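PDB 4ZOH: putative oxidoreductase molybdopterin-binding subunit from Sulfolobus tokodaii, which binds a pterin cytosine dinucleotide cofactor and probably serves as the catalytic, molybdenum-carrying subunit of an oxidoreductase of the xanthine dehydrogenase and aldehyde oxidase family. Local coordinates for residues Glu133-Gly138 / Ser300-Leu305; Glu141-Glu146 / Lys310-Asp315; Phe342-Val347 / Glu360-Asn365; Leu370-Thr373 / Thr379-Ser382. All blocks are in the same frame, centred on the assembly; numbering follows the deposited sequence.

Interaction 1 (Glu133-Gly138 / Ser300-Leu305)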
loop_
_atom_site.group_PDB
_atom_site.type_symbol
_atom_site.label_atom_id
_atom_site.label_comp_id
_atom_site.label_asym_id
_atom_site.label_seq_id
_atom_site.Cartn_x
_atom_site.Cartn_y
_atom_site.Cartn_z
ATOM N N GLU A 133 2.249 27.027 40.930
ATOM C CA GLU A 133 2.076 26.403 42.225
ATOM C C GLU A 133 3.421 26.514 42.962
ATOM O O GLU A 133 4.491 26.393 42.350
ATOM C CB GLU A 133 1.693 24.903 42.139
ATOM C CG GLU A 133 0.253 24.429 41.745
ATOM C CD GLU A 133 -0.940 25.393 42.046
ATOM O OE1 GLU A 133 -1.099 25.930 43.162
ATOM O OE2 GLU A 133 -1.764 25.599 41.134
ATOM N N ARG A 134 3.342 26.703 44.280
ATOM C CA ARG A 134 4.484 26.807 45.174
ATOM C C ARG A 134 4.687 25.421 45.703
ATOM O O ARG A 134 3.769 24.824 46.235
ATOM C CB ARG A 134 4.145 27.835 46.289
ATOM C CG ARG A 134 5.252 28.174 47.261
ATOM C CD ARG A 134 5.183 29.625 47.736
ATOM N NE ARG A 134 6.549 30.118 47.867
ATOM C CZ ARG A 134 7.038 31.218 47.302
ATOM N NH1 ARG A 134 6.274 32.039 46.602
ATOM N NH2 ARG A 134 8.315 31.521 47.468
ATOM N N TRP A 135 5.873 24.847 45.515
ATOM C CA TRP A 135 6.134 23.488 45.991
ATOM C C TRP A 135 6.926 23.558 47.297
ATOM O O TRP A 135 8.022 24.116 47.306
ATOM C CB TRP A 135 6.946 22.693 44.942
ATOM C CG TRP A 135 6.112 22.240 43.732
ATOM C CD1 TRP A 135 5.471 23.058 42.808
ATOM C CD2 TRP A 135 5.846 20.889 43.327
ATOM N NE1 TRP A 135 4.799 22.282 41.893
ATOM C CE2 TRP A 135 5.019 20.953 42.177
ATOM C CE3 TRP A 135 6.226 19.623 43.823
ATOM C CZ2 TRP A 135 4.555 19.797 41.522
ATOM C CZ3 TRP A 135 5.776 18.486 43.194
ATOM C CH2 TRP A 135 4.937 18.568 42.046
ATOM N N LYS A 136 6.422 22.869 48.325
ATOM C CA LYS A 136 6.936 22.933 49.667
ATOM C C LYS A 136 7.037 21.544 50.198
ATOM O O LYS A 136 6.147 20.710 50.021
ATOM C CB LYS A 136 5.999 23.770 50.605
ATOM C CG LYS A 136 5.995 25.280 50.357
ATOM C CD LYS A 136 4.959 26.062 51.181
ATOM C CE LYS A 136 5.094 27.564 50.904
ATOM N NZ LYS A 136 4.311 28.489 51.804
ATOM N N GLY A 137 8.120 21.299 50.910
ATOM C CA GLY A 137 8.224 20.039 51.617
ATOM C C GLY A 137 9.238 20.121 52.729
ATOM O O GLY A 137 10.116 21.040 52.742
ATOM N N GLY A 138 9.113 19.153 53.657
ATOM C CA GLY A 138 9.984 19.080 54.831
ATOM C C GLY A 138 9.855 20.365 55.626
ATOM O O GLY A 138 8.757 20.854 55.793
ATOM N N SER A 300 7.597 17.297 36.880
ATOM C CA SER A 300 8.680 16.304 37.005
ATOM C C SER A 300 9.969 17.006 37.401
ATOM O O SER A 300 10.655 16.536 38.325
ATOM C CB SER A 300 8.852 15.575 35.672
ATOM O OG SER A 300 7.731 14.765 35.488
ATOM N N THR A 301 10.252 18.159 36.763
ATOM C CA THR A 301 11.425 18.915 37.095
ATOM C C THR A 301 11.459 19.310 38.600
ATOM O O THR A 301 12.466 19.030 39.298
ATOM C CB THR A 301 11.469 20.185 36.294
ATOM O OG1 THR A 301 11.421 19.866 34.906
ATOM C CG2 THR A 301 12.724 21.017 36.625
ATOM N N VAL A 302 10.363 19.915 39.103
ATOM C CA VAL A 302 10.314 20.323 40.520
ATOM C C VAL A 302 10.422 19.097 41.400
ATOM O O VAL A 302 11.228 19.063 42.322
ATOM C CB VAL A 302 9.048 21.143 40.960
ATOM C CG1 VAL A 302 9.303 21.796 42.346
ATOM C CG2 VAL A 302 8.756 22.258 39.987
ATOM N N ARG A 303 9.647 18.071 41.119
ATOM C CA ARG A 303 9.600 17.004 42.074
ATOM C C ARG A 303 10.931 16.220 42.186
ATOM O O ARG A 303 11.108 15.440 43.114
ATOM C CB ARG A 303 8.386 16.115 41.852
ATOM C CG ARG A 303 8.472 15.107 40.715
ATOM C CD ARG A 303 7.030 14.886 40.194
ATOM N NE ARG A 303 6.351 14.041 41.164
ATOM C CZ ARG A 303 6.160 12.732 41.060
ATOM N NH1 ARG A 303 6.521 12.057 39.956
ATOM N NH2 ARG A 303 5.548 12.096 42.055
ATOM N N MET A 304 11.853 16.415 41.245
ATOM C CA MET A 304 13.094 15.615 41.252
ATOM C C MET A 304 14.287 16.408 41.761
ATOM O O MET A 304 15.348 15.818 41.949
ATOM C CB MET A 304 13.447 15.003 39.859
ATOM C CG MET A 304 12.356 14.101 39.316
ATOM S SD MET A 304 11.965 12.659 40.291
ATOM C CE MET A 304 13.560 11.869 40.127
ATOM N N LEU A 305 14.131 17.724 41.908
ATOM C CA LEU A 305 15.095 18.610 42.615
ATOM C C LEU A 305 15.734 18.080 43.917
ATOM O O LEU A 305 16.853 18.400 44.175
ATOM C CB LEU A 305 14.442 19.948 42.954
ATOM C CG LEU A 305 14.339 20.951 41.809
ATOM C CD1 LEU A 305 13.583 22.213 42.227
ATOM C CD2 LEU A 305 15.692 21.323 41.277
#
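Trp135 lays one face of its indole on Val302, joining an outermost strand of a five-stranded mixed sheet to a helix packed on it. The sheet edge is strand 129-138, the helix is 288-304, and both fall in the molybdopterin cofactor-binding region of the chain. The evidence for a face contact is direct: Val302 CG1 stands 3.9 Å from the centroid of the five-membered ring of Trp135 and 29° off the ring normal, a CH-pi contact. Within it the nearest atoms are Trp135 CG and Val302 CG1, 3.5 Å apart, and the same methyl also touches Trp135 CB at 3.6 Å. Val302 places CG1 there by turning it anti to the backbone N (chi1 -166°), and this methyl makes the close contact. At the polar end the indole N-H is satisfied within its own strand, where Trp135 NE1 bonds the hydroxyl of Tyr131. Replacing Trp135 by an alanine would probably leave Val302 CG1 without the flat surface it rests on and open a gap between strand and helix. Val302 also packs on Ile316 and Ala318 of the adjoining strand 313-321, which lies next to strand 129-138 in the sheet. Arg303, one residue further along the helix, adds its aliphatic root: at the far rim of the indole's six-membered ring, Trp135 CZ3 meets Arg303 CB at 3.8 Å, obliquely to the ring.

Interaction 2 (Glu141-Glu146 / Lys310-Asp315)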
loop_
_atom_site.group_PDB
_atom_site.type_symbol
_atom_site.label_atom_id
_atom_site.label_comp_id
_atom_site.label_asym_id
_atom_site.label_seq_id
_atom_site.Cartn_x
_atom_site.Cartn_y
_atom_site.Cartn_z
ATOM N N GLU A 141 12.345 26.240 56.806
ATOM C CA GLU A 141 12.713 27.283 57.769
ATOM C C GLU A 141 13.880 26.884 58.665
ATOM O O GLU A 141 14.824 27.664 58.865
ATOM C CB GLU A 141 11.492 27.655 58.610
ATOM C CG GLU A 141 10.818 28.994 58.297
ATOM C CD GLU A 141 10.932 29.496 56.873
ATOM O OE1 GLU A 141 11.922 30.224 56.571
ATOM O OE2 GLU A 141 10.004 29.204 56.071
ATOM N N LYS A 142 13.761 25.667 59.184
ATOM C CA LYS A 142 14.762 24.972 59.937
ATOM C C LYS A 142 16.066 24.788 59.155
ATOM O O LYS A 142 17.167 24.944 59.743
ATOM C CB LYS A 142 14.187 23.607 60.357
ATOM C CG LYS A 142 15.164 22.679 61.063
ATOM C CD LYS A 142 14.474 21.401 61.493
ATOM C CE LYS A 142 15.353 20.623 62.476
ATOM N NZ LYS A 142 15.934 19.424 61.836
ATOM N N ALA A 143 15.946 24.444 57.854
ATOM C CA ALA A 143 17.108 24.336 56.984
ATOM C C ALA A 143 17.855 25.626 56.886
ATOM O O ALA A 143 19.073 25.628 56.973
ATOM C CB ALA A 143 16.725 23.866 55.551
ATOM N N PHE A 144 17.163 26.714 56.590
ATOM C CA PHE A 144 17.877 27.965 56.437
ATOM C C PHE A 144 18.291 28.544 57.810
ATOM O O PHE A 144 19.198 29.380 57.854
ATOM C CB PHE A 144 17.139 28.970 55.559
ATOM C CG PHE A 144 17.236 28.654 54.088
ATOM C CD1 PHE A 144 16.553 27.553 53.548
ATOM C CD2 PHE A 144 18.048 29.418 53.252
ATOM C CE1 PHE A 144 16.683 27.221 52.191
ATOM C CE2 PHE A 144 18.200 29.076 51.905
ATOM C CZ PHE A 144 17.505 27.996 51.363
ATOM N N LYS A 145 17.666 28.077 58.906
ATOM C CA LYS A 145 18.025 28.542 60.278
ATOM C C LYS A 145 19.387 27.961 60.663
ATOM O O LYS A 145 20.303 28.713 60.991
ATOM C CB LYS A 145 16.968 28.153 61.344
ATOM C CG LYS A 145 17.024 28.929 62.658
ATOM C CD LYS A 145 16.401 30.325 62.505
ATOM C CE LYS A 145 17.010 31.367 63.452
ATOM N NZ LYS A 145 16.848 31.000 64.892
ATOM N N GLU A 146 19.481 26.634 60.562
ATOM C CA GLU A 146 20.666 25.790 60.819
ATOM C C GLU A 146 21.874 25.901 59.859
ATOM O O GLU A 146 22.854 25.201 60.056
ATOM C CB GLU A 146 20.234 24.323 60.846
ATOM C CG GLU A 146 19.354 23.911 62.005
ATOM C CD GLU A 146 18.914 22.451 61.927
ATOM O OE1 GLU A 146 19.058 21.800 60.851
ATOM O OE2 GLU A 146 18.404 21.933 62.949
ATOM N N LYS A 310 19.618 13.729 51.310
ATOM C CA LYS A 310 18.801 13.703 52.528
ATOM C C LYS A 310 18.406 15.166 52.879
ATOM O O LYS A 310 18.644 15.616 53.981
ATOM C CB LYS A 310 19.574 12.964 53.630
ATOM C CG LYS A 310 19.738 11.446 53.453
ATOM C CD LYS A 310 20.623 10.758 54.533
ATOM C CE LYS A 310 21.933 11.503 54.836
ATOM N NZ LYS A 310 23.008 10.580 55.342
ATOM N N ILE A 311 17.803 15.881 51.923
ATOM C CA ILE A 311 17.412 17.314 52.040
ATOM C C ILE A 311 16.401 17.480 53.209
ATOM O O ILE A 311 15.499 16.634 53.405
ATOM C CB ILE A 311 16.733 17.837 50.703
ATOM C CG1 ILE A 311 17.702 17.830 49.529
ATOM C CG2 ILE A 311 16.104 19.223 50.788
ATOM C CD1 ILE A 311 18.928 18.708 49.657
ATOM N N ILE A 312 16.503 18.553 53.973
ATOM C CA ILE A 312 15.559 18.597 55.126
ATOM C C ILE A 312 14.319 19.440 54.819
ATOM O O ILE A 312 13.258 19.075 55.240
ATOM C CB ILE A 312 16.228 18.814 56.527
ATOM C CG1 ILE A 312 16.820 20.220 56.669
ATOM C CG2 ILE A 312 17.300 17.752 56.815
ATOM C CD1 ILE A 312 15.905 21.111 57.476
ATOM N N GLY A 313 14.463 20.529 54.074
ATOM C CA GLY A 313 13.280 21.217 53.540
ATOM C C GLY A 313 13.515 21.924 52.215
ATOM O O GLY A 313 14.646 22.293 51.911
ATOM N N ALA A 314 12.451 22.149 51.442
ATOM C CA ALA A 314 12.571 22.997 50.238
ATOM C C ALA A 314 11.283 23.771 49.960
ATOM O O ALA A 314 10.200 23.327 50.290
ATOM C CB ALA A 314 12.921 22.124 49.016
ATOM N N ASP A 315 11.414 24.844 49.240
ATOM C CA ASP A 315 10.309 25.696 48.950
ATOM C C ASP A 315 10.566 26.258 47.548
ATOM O O ASP A 315 11.365 27.158 47.426
ATOM C CB ASP A 315 10.243 26.837 50.017
ATOM C CG ASP A 315 9.035 27.823 49.803
ATOM O OD1 ASP A 315 8.475 27.905 48.678
ATOM O OD2 ASP A 315 8.643 28.527 50.772
#
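Ile312 runs its longer branch up against Ala143, and the path can be followed atom by atom. From CB, which points toward helix 140-145, the side chain divides. CG1 takes the position between the backbone N and the carbonyl carbon (chi1 69°), which directs this branch at the helix. Ile312 CG1 lies 3.8 Å from Ala143 CB. One bond further on, Ile312 CD1 makes the closest approaches: 3.5 Å to Ala143 CB, tighter than usual for two carbons, and 3.4 Å to Ala143 N, so the methyl sits against both the backbone and the side chain of one residue. The same CD1 reaches Lys142 CG at 4.0 Å, where the two side chains cross at about a right angle. This is helix-on-sheet packing at a sheet margin: the short helix follows strand 129-138, and Ile312 immediately precedes strand 313-321, its neighbour in the sheet. Gly313 continues the contact, with its N 4.3 Å from Ala143 CB, and the CA atoms of Ala143 and Gly313 are 6.0 Å apart. An alanine in place of Ile312 would probably leave a gap beside Ala143 and deprive the Lys142 methylenes of their apolar neighbour. Ala143 also packs on Leu273 of strand 272-282. The charged end of Lys142 reaches Glu146, just past the helix end, in a long salt bridge, Lys142 NZ to Glu146 OE2 at 3.7 Å.

Interaction 3 (Phe342-Val347 / Glu360-Asn365)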
loop_
_atom_site.group_PDB
_atom_site.type_symbol
_atom_site.label_atom_id
_atom_site.label_comp_id
_atom_site.label_asym_id
_atom_site.label_seq_id
_atom_site.Cartn_x
_atom_site.Cartn_y
_atom_site.Cartn_z
ATOM N N PHE A 342 19.672 20.561 37.767
ATOM C CA PHE A 342 19.654 21.558 38.806
ATOM C C PHE A 342 20.292 21.095 40.118
ATOM O O PHE A 342 21.227 21.770 40.560
ATOM C CB PHE A 342 18.244 22.182 38.982
ATOM C CG PHE A 342 17.792 23.032 37.771
ATOM C CD1 PHE A 342 18.636 23.912 37.179
ATOM C CD2 PHE A 342 16.515 22.902 37.256
ATOM C CE1 PHE A 342 18.223 24.695 36.094
ATOM C CE2 PHE A 342 16.086 23.675 36.196
ATOM C CZ PHE A 342 16.937 24.549 35.587
ATOM N N ILE A 343 19.848 19.979 40.717
ATOM C CA ILE A 343 20.423 19.550 41.964
ATOM C C ILE A 343 21.930 19.172 41.815
ATOM O O ILE A 343 22.733 19.501 42.692
ATOM C CB ILE A 343 19.608 18.448 42.700
ATOM C CG1 ILE A 343 20.116 18.268 44.152
ATOM C CG2 ILE A 343 19.546 17.094 41.951
ATOM C CD1 ILE A 343 20.072 19.550 44.994
ATOM N N GLU A 344 22.320 18.529 40.701
ATOM C CA GLU A 344 23.722 18.090 40.508
ATOM C C GLU A 344 24.657 19.244 40.217
ATOM O O GLU A 344 25.823 19.239 40.653
ATOM C CB GLU A 344 23.832 16.974 39.475
ATOM C CG GLU A 344 23.101 15.732 39.850
ATOM C CD GLU A 344 23.705 15.128 41.118
ATOM O OE1 GLU A 344 24.908 14.755 41.041
ATOM O OE2 GLU A 344 22.982 15.088 42.173
ATOM N N ARG A 345 24.171 20.291 39.586
ATOM C CA ARG A 345 24.975 21.480 39.496
ATOM C C ARG A 345 25.150 22.189 40.870
ATOM O O ARG A 345 26.269 22.574 41.256
ATOM C CB ARG A 345 24.378 22.428 38.491
ATOM C CG ARG A 345 24.459 21.921 37.027
ATOM C CD ARG A 345 25.903 21.860 36.545
ATOM N NE ARG A 345 26.501 23.185 36.557
ATOM C CZ ARG A 345 27.539 23.554 37.308
ATOM N NH1 ARG A 345 28.172 22.653 38.084
ATOM N NH2 ARG A 345 27.977 24.826 37.225
ATOM N N ILE A 346 24.048 22.350 41.594
ATOM C CA ILE A 346 24.039 23.007 42.881
ATOM C C ILE A 346 25.063 22.265 43.783
ATOM O O ILE A 346 25.902 22.921 44.328
ATOM C CB ILE A 346 22.595 23.024 43.492
ATOM C CG1 ILE A 346 21.747 24.145 42.823
ATOM C CG2 ILE A 346 22.621 23.247 45.015
ATOM C CD1 ILE A 346 20.259 23.890 42.982
ATOM N N VAL A 347 24.970 20.921 43.890
ATOM C CA VAL A 347 25.879 20.075 44.662
ATOM C C VAL A 347 27.363 20.381 44.317
ATOM O O VAL A 347 28.223 20.485 45.228
ATOM C CB VAL A 347 25.582 18.587 44.437
ATOM C CG1 VAL A 347 26.765 17.711 44.839
ATOM C CG2 VAL A 347 24.387 18.134 45.258
ATOM N N GLU A 360 32.943 13.057 47.467
ATOM C CA GLU A 360 32.734 12.948 48.940
ATOM C C GLU A 360 31.397 13.623 49.342
ATOM O O GLU A 360 30.581 13.061 50.099
ATOM C CB GLU A 360 33.967 13.527 49.756
ATOM C CG GLU A 360 35.216 12.622 49.770
ATOM C CD GLU A 360 34.999 11.263 50.442
ATOM O OE1 GLU A 360 34.313 11.193 51.485
ATOM O OE2 GLU A 360 35.500 10.246 49.917
ATOM N N ILE A 361 31.150 14.798 48.779
ATOM C CA ILE A 361 29.890 15.520 49.095
ATOM C C ILE A 361 28.646 14.652 48.808
ATOM O O ILE A 361 27.691 14.625 49.633
ATOM C CB ILE A 361 29.853 16.885 48.409
ATOM C CG1 ILE A 361 28.970 17.829 49.234
ATOM C CG2 ILE A 361 29.441 16.720 46.960
ATOM C CD1 ILE A 361 29.160 19.287 48.865
ATOM N N ARG A 362 28.711 13.849 47.729
ATOM C CA ARG A 362 27.607 12.986 47.385
ATOM C C ARG A 362 27.481 11.798 48.348
ATOM O O ARG A 362 26.359 11.390 48.731
ATOM C CB ARG A 362 27.689 12.566 45.853
ATOM C CG ARG A 362 27.605 13.743 44.871
ATOM C CD ARG A 362 27.757 13.327 43.377
ATOM N NE ARG A 362 27.196 14.370 42.525
ATOM C CZ ARG A 362 27.789 15.525 42.232
ATOM N NH1 ARG A 362 29.032 15.803 42.656
ATOM N NH2 ARG A 362 27.148 16.419 41.484
ATOM N N LEU A 363 28.622 11.204 48.721
ATOM C CA LEU A 363 28.609 10.124 49.723
ATOM C C LEU A 363 28.113 10.682 51.068
ATOM O O LEU A 363 27.442 9.942 51.783
ATOM C CB LEU A 363 29.980 9.442 49.911
ATOM C CG LEU A 363 30.468 8.583 48.740
ATOM C CD1 LEU A 363 31.948 8.361 48.939
ATOM C CD2 LEU A 363 29.692 7.282 48.657
ATOM N N LYS A 364 28.421 11.964 51.349
ATOM C CA LYS A 364 27.989 12.618 52.587
ATOM C C LYS A 364 26.436 12.747 52.655
ATOM O O LYS A 364 25.799 12.328 53.673
ATOM C CB LYS A 364 28.701 13.963 52.808
ATOM C CG LYS A 364 28.257 14.630 54.123
ATOM C CD LYS A 364 29.161 15.721 54.646
ATOM C CE LYS A 364 30.241 15.106 55.541
ATOM N NZ LYS A 364 31.391 16.010 55.851
ATOM N N ASN A 365 25.836 13.227 51.544
ATOM C CA ASN A 365 24.414 13.583 51.486
ATOM C C ASN A 365 23.452 12.545 51.019
ATOM O O ASN A 365 22.257 12.711 51.172
ATOM C CB ASN A 365 24.256 14.841 50.690
ATOM C CG ASN A 365 24.878 16.037 51.386
ATOM O OD1 ASN A 365 24.331 16.537 52.363
ATOM N ND2 ASN A 365 25.980 16.526 50.867
#
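The guanidinium of Arg362 has Val347 CG1 over one face, 3.6 Å from Arg362 CZ, and Glu344 OE1 at its edge. The grip is side-on, with two nitrogens on one oxygen: Arg362 NE and Arg362 NH2 each donate to Glu344 OE1 at 2.8 Å. That oxygen lies nearly in the guanidinium plane, but the carboxylate is turned 61° against it. Consequently NE meets the syn lone pair, whereas NH2 arrives from above the carboxylate plane, and neither bond is straight (149° and 141°). Arg362 spans the gap because its chain is extended from CG to NE; Glu344 bends at chi2 to present its carboxylate. Beside this buried salt bridge, Val347 CG1 packs on Ile361 CG2 at 3.6 Å.

Second partners hold both charges: Ser410 N also donates to Glu344 OE1, Tyr309 OH bonds Glu344 OE2, and Arg362 NH1 bonds Asn348 OD1 and Gln358 O. The pair ties together helices 336-353 and 358-365, whose local axes are 11.5 Å apart at closest approach. Helix 673-688 adjoins both side chains, through Pro680 at Glu344 and Asn684 at Arg362, while Ile346 turns to strand 254-266.

Interaction 4 (Leu370-Thr373 / Thr379-Ser382)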
loop_
_atom_site.group_PDB
_atom_site.type_symbol
_atom_site.label_atom_id
_atom_site.label_comp_id
_atom_site.label_asym_id
_atom_site.label_seq_id
_atom_site.Cartn_x
_atom_site.Cartn_y
_atom_site.Cartn_z
ATOM N N LEU A 370 16.626 2.370 50.608
ATOM C CA LEU A 370 15.397 2.514 49.870
ATOM C C LEU A 370 14.481 1.426 50.415
ATOM O O LEU A 370 14.996 0.385 50.788
ATOM C CB LEU A 370 15.682 2.413 48.355
ATOM C CG LEU A 370 16.566 3.524 47.791
ATOM C CD1 LEU A 370 16.412 3.532 46.289
ATOM C CD2 LEU A 370 16.181 4.919 48.269
ATOM N N PRO A 371 13.158 1.631 50.516
ATOM C CA PRO A 371 12.389 2.790 50.014
ATOM C C PRO A 371 12.657 4.063 50.768
ATOM O O PRO A 371 12.955 3.999 51.943
ATOM C CB PRO A 371 10.940 2.404 50.295
ATOM C CG PRO A 371 10.933 0.961 50.600
ATOM C CD PRO A 371 12.308 0.579 51.072
ATOM N N TYR A 372 12.506 5.205 50.110
ATOM C CA TYR A 372 12.609 6.494 50.739
ATOM C C TYR A 372 11.660 7.437 50.019
ATOM O O TYR A 372 11.600 7.424 48.775
ATOM C CB TYR A 372 14.000 7.012 50.505
ATOM C CG TYR A 372 14.391 8.287 51.226
ATOM C CD1 TYR A 372 14.924 8.240 52.561
ATOM C CD2 TYR A 372 14.277 9.535 50.588
ATOM C CE1 TYR A 372 15.357 9.420 53.206
ATOM C CE2 TYR A 372 14.691 10.709 51.213
ATOM C CZ TYR A 372 15.258 10.636 52.519
ATOM O OH TYR A 372 15.686 11.767 53.122
ATOM N N THR A 373 10.930 8.255 50.770
ATOM C CA THR A 373 10.125 9.305 50.131
ATOM C C THR A 373 10.818 10.660 50.181
ATOM O O THR A 373 11.080 11.189 51.256
ATOM C CB THR A 373 8.745 9.409 50.736
ATOM O OG1 THR A 373 8.140 8.129 50.669
ATOM C CG2 THR A 373 7.871 10.390 49.982
ATOM N N THR A 379 8.304 8.673 45.981
ATOM C CA THR A 379 8.859 7.482 46.601
ATOM C C THR A 379 9.868 6.747 45.688
ATOM O O THR A 379 9.518 6.207 44.625
ATOM C CB THR A 379 7.752 6.534 47.043
ATOM O OG1 THR A 379 6.982 7.211 48.051
ATOM C CG2 THR A 379 8.322 5.211 47.664
ATOM N N TYR A 380 11.121 6.773 46.116
ATOM C CA TYR A 380 12.167 6.023 45.497
ATOM C C TYR A 380 12.022 4.628 46.046
ATOM O O TYR A 380 12.179 4.410 47.263
ATOM C CB TYR A 380 13.481 6.610 45.892
ATOM C CG TYR A 380 13.707 8.061 45.562
ATOM C CD1 TYR A 380 13.035 8.736 44.497
ATOM C CD2 TYR A 380 14.633 8.791 46.309
ATOM C CE1 TYR A 380 13.266 10.097 44.245
ATOM C CE2 TYR A 380 14.882 10.136 46.047
ATOM C CZ TYR A 380 14.210 10.778 45.010
ATOM O OH TYR A 380 14.522 12.116 44.794
ATOM N N ASP A 381 11.718 3.652 45.172
ATOM C CA ASP A 381 11.149 2.402 45.691
ATOM C C ASP A 381 12.088 1.314 46.162
ATOM O O ASP A 381 11.741 0.569 47.122
ATOM C CB ASP A 381 10.165 1.782 44.699
ATOM C CG ASP A 381 10.782 1.574 43.258
ATOM O OD1 ASP A 381 11.881 2.116 42.918
ATOM O OD2 ASP A 381 10.082 0.874 42.476
ATOM N N SER A 382 13.216 1.139 45.468
ATOM C CA SER A 382 14.067 -0.019 45.757
ATOM C C SER A 382 15.459 0.259 45.220
ATOM O O SER A 382 15.633 1.094 44.310
ATOM C CB SER A 382 13.522 -1.347 45.221
ATOM O OG SER A 382 13.739 -1.326 43.833
#
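Thr379 opens the pairing with Thr373 through their side chains: the two OG1 atoms are 3.0 Å apart and hydrogen-bonded, and either could be the donor. Both hydroxyls stand beside their own backbone N (chi1 -63° for Thr379 and -55° for Thr373), which brings them together on one face of this non-hydrogen-bonded pair. Tyr380 follows as a hydrogen-bonded pair with Tyr372. Tyr380 N donates to Tyr372 O at 2.8 Å, nearly in line with the carbonyl bond, and Tyr372 N returns a bond to Tyr380 O at 3.0 Å. Here the chain forms a two-stranded antiparallel beta hairpin, strands 372-373 and 379-380; segments 370-373 and 379-382 run 175° apart. The tyrosine rings lie on the face away from the threonines, touching loosely with CD2 to CD2 at 4.4 Å, while Tyr380 CB receives Leu370 CD2 at 4.0 Å. Tyr380 OH goes on to bond Gly307 O and Asn374 ND2. Tyr380 O also takes a CA-H...O contact from Pro371, whose CA is 3.2 Å away; the peptide bond before this proline is cis. The carboxylate of Asp381 bonds Thr565, Thr566 and Lys668, and its carbonyl oxygen lies 3.6 Å from Pro371 CG. At Ser382 the backbone meets Leu370, whose CD1 approaches Ser382 O, a carbonyl oxygen that accepts a hydrogen bond from Lys668 NZ; the hydroxyl of Ser382 bonds Lys660 O.

Overall arrangement
Interactions 1 and 2 cross along the chain and share one sheet: strands 129-138 and 313-321 are neighbours in it, joined by a probable hydrogen bond between Gly137 O and Ala314 N and bridged by Arg134 and Asp315. Their centres are 13 Å apart. Interactions 3 and 4 follow in series. Interaction 3 lies about 17 Å, centre to centre, from interaction 1, touching it where Leu305 meets Phe342 and Ile343, and about 15 Å between centres from interaction 2, which it joins through Lys310 N and Asn365 O. Interaction 4 touches interaction 2 where Tyr372 OH packs on Lys310 CA. Helices and sheet thus form one continuous body; the Ser382 side chain of interaction 4 lies about 11 Å from the bound cofactor.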